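PDB 4W9R: esterase from Capnocytophaga ochracea, which is of uncharacterised function but probably hydrolyses ester bonds as a member of the alpha/beta-hydrolase superfamily. Local coordinates for residues G86-S100 with L128-F141. Sequence-based numbering, arbitrary orientation.
Sequences GRPINESARFFEFVS and LANYYMLAEKKPTF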
loop_
_atom_site.group_PDB
_atom_site.type_symbol
_atom_site.label_atom_id
_atom_site.label_comp_id
_atom_site.label_asym_id
_atom_site.label_seq_id
_atom_site.Cartn_x
_atom_site.Cartn_y
_atom_site.Cartn_z
ATOM N N GLY B 86 19.200 10.871 24.706
ATOM C CA GLY B 86 18.189 11.525 23.892
ATOM C C GLY B 86 18.599 11.792 22.455
ATOM O O GLY B 86 17.846 12.388 21.686
ATOM N N ARG B 87 19.801 11.362 22.093
ATOM C CA ARG B 87 20.285 11.485 20.722
ATOM C C ARG B 87 21.059 10.221 20.364
ATOM O O ARG B 87 21.443 9.465 21.258
ATOM C CB ARG B 87 21.156 12.737 20.558
ATOM C CG ARG B 87 22.517 12.635 21.211
ATOM C CD ARG B 87 23.337 13.896 21.001
ATOM N NE ARG B 87 24.655 13.771 21.612
ATOM C CZ ARG B 87 24.908 14.014 22.892
ATOM N NH1 ARG B 87 23.930 14.406 23.698
ATOM N NH2 ARG B 87 26.137 13.866 23.368
ATOM N N PRO B 88 21.267 9.963 19.061
ATOM C CA PRO B 88 22.053 8.783 18.688
ATOM C C PRO B 88 23.465 8.808 19.268
ATOM O O PRO B 88 24.181 9.798 19.117
ATOM C CB PRO B 88 22.101 8.862 17.158
ATOM C CG PRO B 88 20.906 9.656 16.783
ATOM C CD PRO B 88 20.711 10.651 17.882
ATOM N N ILE B 89 23.851 7.716 19.920
ATOM C CA ILE B 89 25.197 7.558 20.462
ATOM C C ILE B 89 25.650 6.122 20.257
ATOM O O ILE B 89 24.823 5.232 20.049
ATOM C CB ILE B 89 25.279 7.896 21.966
ATOM C CG1 ILE B 89 24.360 6.975 22.772
ATOM C CG2 ILE B 89 24.948 9.362 22.223
ATOM C CD1 ILE B 89 24.674 6.953 24.249
ATOM N N ASN B 90 26.960 5.905 20.320
ATOM C CA ASN B 90 27.536 4.572 20.166
ATOM C C ASN B 90 27.053 3.872 18.898
ATOM O O ASN B 90 27.246 4.378 17.792
ATOM C CB ASN B 90 27.221 3.719 21.396
ATOM C CG ASN B 90 27.825 4.287 22.669
ATOM O OD1 ASN B 90 28.985 4.701 22.689
ATOM N ND2 ASN B 90 27.036 4.316 23.737
ATOM N N GLU B 91 26.416 2.717 19.065
ATOM C CA GLU B 91 25.956 1.921 17.930
ATOM C C GLU B 91 24.958 2.682 17.061
ATOM O O GLU B 91 25.003 2.598 15.832
ATOM C CB GLU B 91 25.328 0.609 18.410
ATOM C CG GLU B 91 26.297 -0.347 19.092
ATOM C CD GLU B 91 26.344 -0.168 20.600
ATOM O OE1 GLU B 91 25.795 0.833 21.103
ATOM O OE2 GLU B 91 26.925 -1.039 21.282
ATOM N N SER B 92 24.060 3.423 17.701
ATOM C CA SER B 92 23.040 4.178 16.981
ATOM C C SER B 92 23.651 5.341 16.208
ATOM O O SER B 92 23.179 5.692 15.128
ATOM C CB SER B 92 21.966 4.691 17.943
ATOM O OG SER B 92 22.529 5.525 18.939
ATOM N N ALA B 93 24.704 5.934 16.762
ATOM C CA ALA B 93 25.391 7.036 16.100
ATOM C C ALA B 93 26.158 6.534 14.882
ATOM O O ALA B 93 26.212 7.205 13.851
ATOM C CB ALA B 93 26.328 7.738 17.063
ATOM N N ARG B 94 26.751 5.352 15.010
ATOM C CA ARG B 94 27.504 4.753 13.918
ATOM C C ARG B 94 26.584 4.419 12.748
ATOM O O ARG B 94 26.915 4.685 11.593
ATOM C CB ARG B 94 28.243 3.501 14.394
ATOM C CG ARG B 94 29.378 3.789 15.372
ATOM C CD ARG B 94 29.989 2.508 15.921
ATOM N NE ARG B 94 30.135 2.568 17.373
ATOM C CZ ARG B 94 29.896 1.549 18.194
ATOM N NH1 ARG B 94 29.501 0.380 17.707
ATOM N NH2 ARG B 94 30.050 1.699 19.503
ATOM N N PHE B 95 25.424 3.845 13.052
ATOM C CA PHE B 95 24.449 3.523 12.016
ATOM C C PHE B 95 23.896 4.797 11.393
ATOM O O PHE B 95 23.735 4.887 10.174
ATOM C CB PHE B 95 23.309 2.676 12.585
ATOM C CG PHE B 95 22.281 2.282 11.563
ATOM C CD1 PHE B 95 22.480 1.179 10.751
ATOM C CD2 PHE B 95 21.115 3.017 11.413
ATOM C CE1 PHE B 95 21.536 0.815 9.809
ATOM C CE2 PHE B 95 20.169 2.659 10.471
ATOM C CZ PHE B 95 20.380 1.556 9.668
ATOM N N PHE B 96 23.606 5.778 12.244
ATOM C CA PHE B 96 23.086 7.068 11.807
ATOM C C PHE B 96 23.990 7.711 10.758
ATOM O O PHE B 96 23.515 8.167 9.718
ATOM C CB PHE B 96 22.923 8.000 13.010
ATOM C CG PHE B 96 22.315 9.330 12.676
ATOM C CD1 PHE B 96 20.956 9.445 12.438
ATOM C CD2 PHE B 96 23.100 10.469 12.618
ATOM C CE1 PHE B 96 20.393 10.669 12.139
ATOM C CE2 PHE B 96 22.541 11.696 12.319
ATOM C CZ PHE B 96 21.187 11.796 12.078
ATOM N N GLU B 97 25.291 7.732 11.036
ATOM C CA GLU B 97 26.261 8.337 10.128
ATOM C C GLU B 97 26.599 7.424 8.950
ATOM O O GLU B 97 26.993 7.898 7.885
ATOM C CB GLU B 97 27.537 8.715 10.882
ATOM C CG GLU B 97 27.329 9.765 11.966
ATOM C CD GLU B 97 28.631 10.228 12.592
ATOM O OE1 GLU B 97 29.687 10.102 11.938
ATOM O OE2 GLU B 97 28.598 10.717 13.741
ATOM N N PHE B 98 26.447 6.117 9.147
ATOM C CA PHE B 98 26.657 5.153 8.069
ATOM C C PHE B 98 25.752 5.458 6.880
ATOM O O PHE B 98 26.178 5.383 5.729
ATOM C CB PHE B 98 26.414 3.726 8.567
ATOM C CG PHE B 98 25.894 2.791 7.508
ATOM C CD1 PHE B 98 26.728 2.322 6.506
ATOM C CD2 PHE B 98 24.571 2.377 7.521
ATOM C CE1 PHE B 98 26.250 1.464 5.531
ATOM C CE2 PHE B 98 24.087 1.518 6.550
ATOM C CZ PHE B 98 24.929 1.060 5.554
ATOM N N VAL B 99 24.502 5.805 7.168
ATOM C CA VAL B 99 23.551 6.163 6.123
ATOM C C VAL B 99 23.963 7.463 5.436
ATOM O O VAL B 99 24.038 7.533 4.210
ATOM C CB VAL B 99 22.125 6.317 6.686
ATOM C CG1 VAL B 99 21.155 6.709 5.582
ATOM C CG2 VAL B 99 21.677 5.031 7.365
ATOM N N SER B 100 24.234 8.488 6.240
ATOM C CA SER B 100 24.596 9.807 5.729
ATOM C C SER B 100 25.939 9.850 5.009
ATOM O O SER B 100 26.024 10.287 3.863
ATOM C CB SER B 100 24.625 10.825 6.872
ATOM O OG SER B 100 23.326 11.103 7.351
ATOM N N LEU B 128 14.573 7.396 14.789
ATOM C CA LEU B 128 15.966 7.709 14.489
ATOM C C LEU B 128 16.077 8.618 13.269
ATOM O O LEU B 128 16.939 9.495 13.211
ATOM C CB LEU B 128 16.763 6.424 14.259
ATOM C CG LEU B 128 18.204 6.583 13.765
ATOM C CD1 LEU B 128 19.058 7.256 14.823
ATOM C CD2 LEU B 128 18.795 5.238 13.372
ATOM N N ALA B 129 15.188 8.409 12.303
ATOM C CA ALA B 129 15.210 9.160 11.055
ATOM C C ALA B 129 14.927 10.645 11.270
ATOM O O ALA B 129 15.317 11.479 10.454
ATOM C CB ALA B 129 14.209 8.571 10.072
ATOM N N ASN B 130 14.247 10.970 12.366
ATOM C CA ASN B 130 13.938 12.360 12.687
ATOM C C ASN B 130 15.190 13.207 12.865
ATOM O O ASN B 130 15.198 14.398 12.556
ATOM C CB ASN B 130 13.090 12.445 13.958
ATOM C CG ASN B 130 11.703 11.868 13.777
ATOM O OD1 ASN B 130 11.142 11.900 12.683
ATOM N ND2 ASN B 130 11.137 11.340 14.858
ATOM N N TYR B 131 16.254 12.579 13.355
ATOM C CA TYR B 131 17.461 13.298 13.743
ATOM C C TYR B 131 18.271 13.817 12.559
ATOM O O TYR B 131 19.242 14.550 12.741
ATOM C CB TYR B 131 18.328 12.408 14.633
ATOM C CG TYR B 131 17.791 12.309 16.042
ATOM C CD1 TYR B 131 16.764 11.429 16.354
ATOM C CD2 TYR B 131 18.297 13.111 17.055
ATOM C CE1 TYR B 131 16.263 11.343 17.640
ATOM C CE2 TYR B 131 17.804 13.032 18.343
ATOM C CZ TYR B 131 16.787 12.147 18.630
ATOM O OH TYR B 131 16.294 12.069 19.911
ATOM N N TYR B 132 17.871 13.445 11.347
ATOM C CA TYR B 132 18.506 13.990 10.153
ATOM C C TYR B 132 18.119 15.457 9.949
ATOM O O TYR B 132 18.762 16.176 9.185
ATOM C CB TYR B 132 18.146 13.155 8.924
ATOM C CG TYR B 132 18.793 11.790 8.935
ATOM C CD1 TYR B 132 20.161 11.654 8.746
ATOM C CD2 TYR B 132 18.043 10.641 9.143
ATOM C CE1 TYR B 132 20.764 10.412 8.762
ATOM C CE2 TYR B 132 18.640 9.392 9.159
ATOM C CZ TYR B 132 20.003 9.286 8.967
ATOM O OH TYR B 132 20.612 8.053 8.983
HETATM N N MSE B 133 17.071 15.892 10.644
HETATM C CA MSE B 133 16.666 17.295 10.651
HETATM C C MSE B 133 17.671 18.175 11.389
HETATM O O MSE B 133 17.750 19.379 11.151
HETATM C CB MSE B 133 15.290 17.455 11.302
HETATM C CG MSE B 133 14.116 17.111 10.411
HETATM SE SE MSE B 133 12.457 17.075 11.436
HETATM C CE MSE B 133 12.732 18.683 12.490
ATOM N N LEU B 134 18.429 17.566 12.296
ATOM C CA LEU B 134 19.337 18.309 13.162
ATOM C C LEU B 134 20.735 18.445 12.563
ATOM O O LEU B 134 21.639 18.980 13.205
ATOM C CB LEU B 134 19.418 17.639 14.535
ATOM C CG LEU B 134 18.074 17.343 15.210
ATOM C CD1 LEU B 134 18.279 16.725 16.583
ATOM C CD2 LEU B 134 17.223 18.599 15.305
ATOM N N ALA B 135 20.909 17.950 11.340
ATOM C CA ALA B 135 22.198 18.013 10.653
ATOM C C ALA B 135 22.681 19.454 10.486
ATOM O O ALA B 135 21.955 20.309 9.979
ATOM C CB ALA B 135 22.107 17.326 9.300
ATOM N N GLU B 136 23.913 19.709 10.917
ATOM C CA GLU B 136 24.478 21.055 10.906
ATOM C C GLU B 136 24.982 21.489 9.530
ATOM O O GLU B 136 24.919 22.669 9.183
ATOM C CB GLU B 136 25.619 21.152 11.923
ATOM N N LYS B 137 25.472 20.533 8.747
ATOM C CA LYS B 137 26.149 20.838 7.488
ATOM C C LYS B 137 25.175 21.252 6.389
ATOM O O LYS B 137 25.197 22.390 5.919
ATOM C CB LYS B 137 26.972 19.634 7.026
ATOM N N LYS B 138 24.313 20.319 6.004
ATOM C CA LYS B 138 23.399 20.481 4.882
ATOM C C LYS B 138 22.537 19.234 4.832
ATOM O O LYS B 138 23.043 18.131 5.038
ATOM C CB LYS B 138 24.160 20.667 3.562
ATOM C CG LYS B 138 23.279 20.660 2.318
ATOM C CD LYS B 138 24.089 20.532 1.037
ATOM C CE LYS B 138 23.176 20.466 -0.180
ATOM N NZ LYS B 138 23.925 20.231 -1.446
ATOM N N PRO B 139 21.230 19.401 4.572
ATOM C CA PRO B 139 20.335 18.244 4.664
ATOM C C PRO B 139 20.729 17.108 3.727
ATOM O O PRO B 139 20.924 17.318 2.529
ATOM C CB PRO B 139 18.976 18.825 4.264
ATOM C CG PRO B 139 19.066 20.263 4.628
ATOM C CD PRO B 139 20.490 20.659 4.366
ATOM N N THR B 140 20.845 15.911 4.290
ATOM C CA THR B 140 21.059 14.714 3.500
ATOM C C THR B 140 19.720 14.285 2.925
ATOM O O THR B 140 19.619 13.908 1.757
ATOM C CB THR B 140 21.669 13.575 4.338
ATOM O OG1 THR B 140 22.974 13.959 4.788
ATOM C CG2 THR B 140 21.778 12.301 3.513
ATOM N N PHE B 141 18.687 14.369 3.757
ATOM C CA PHE B 141 17.347 13.991 3.344
ATOM C C PHE B 141 16.395 15.181 3.339
ATOM O O PHE B 141 16.240 15.875 4.343
ATOM C CB PHE B 141 16.806 12.881 4.248
ATOM C CG PHE B 141 17.621 11.620 4.204
ATOM C CD1 PHE B 141 17.688 10.866 3.043
ATOM C CD2 PHE B 141 18.315 11.187 5.320
ATOM C CE1 PHE B 141 18.435 9.708 2.996
ATOM C CE2 PHE B 141 19.064 10.026 5.279
ATOM C CZ PHE B 141 19.123 9.286 4.116
#
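Phe96 and Tyr132 form an offset stack, with ring centroids 4.2 Å apart and planes inclined by 18°, between helix 91-110 and the 3-10 turn at 131-133. Both elements belong to the alpha/beta-hydrolase fold of the putative esterase domain, the turn lying in the connection from helix 123-128 to strand 143-149. With CG anti to the backbone N (chi1 -177°), Phe96 extends its ring from the helix, and the two aromatic side chains run past each other in opposite directions. Phe141 turns its edge to the other face of Tyr132, CE2 lying over the ring centre, so that the phenol has a stacked ring on one side and a ring edge on the other. The phenol is also held at its end: Tyr132 OH donates to Phe96 O over 3.0 Å, in the carbonyl plane on a lone pair, so stack and bond share one helical residue.

Leu128 divides its branches, CD2 reaching the edge of the Phe95 ring and CD1 lying 3.6 Å from Pro88 CG. That same proline applies CD to the face of Tyr131, 3.8 Å from the ring centroid and 22° off its normal, a CH-pi contact. Around Tyr131, Phe127 and Phe159 add edge-to-face neighbours. Tyr131 OH is modelled too close to Gly86 O for that bond to be more than doubtful. Val99 CG1 meets the edge of Phe141 at CZ, 3.6 Å away.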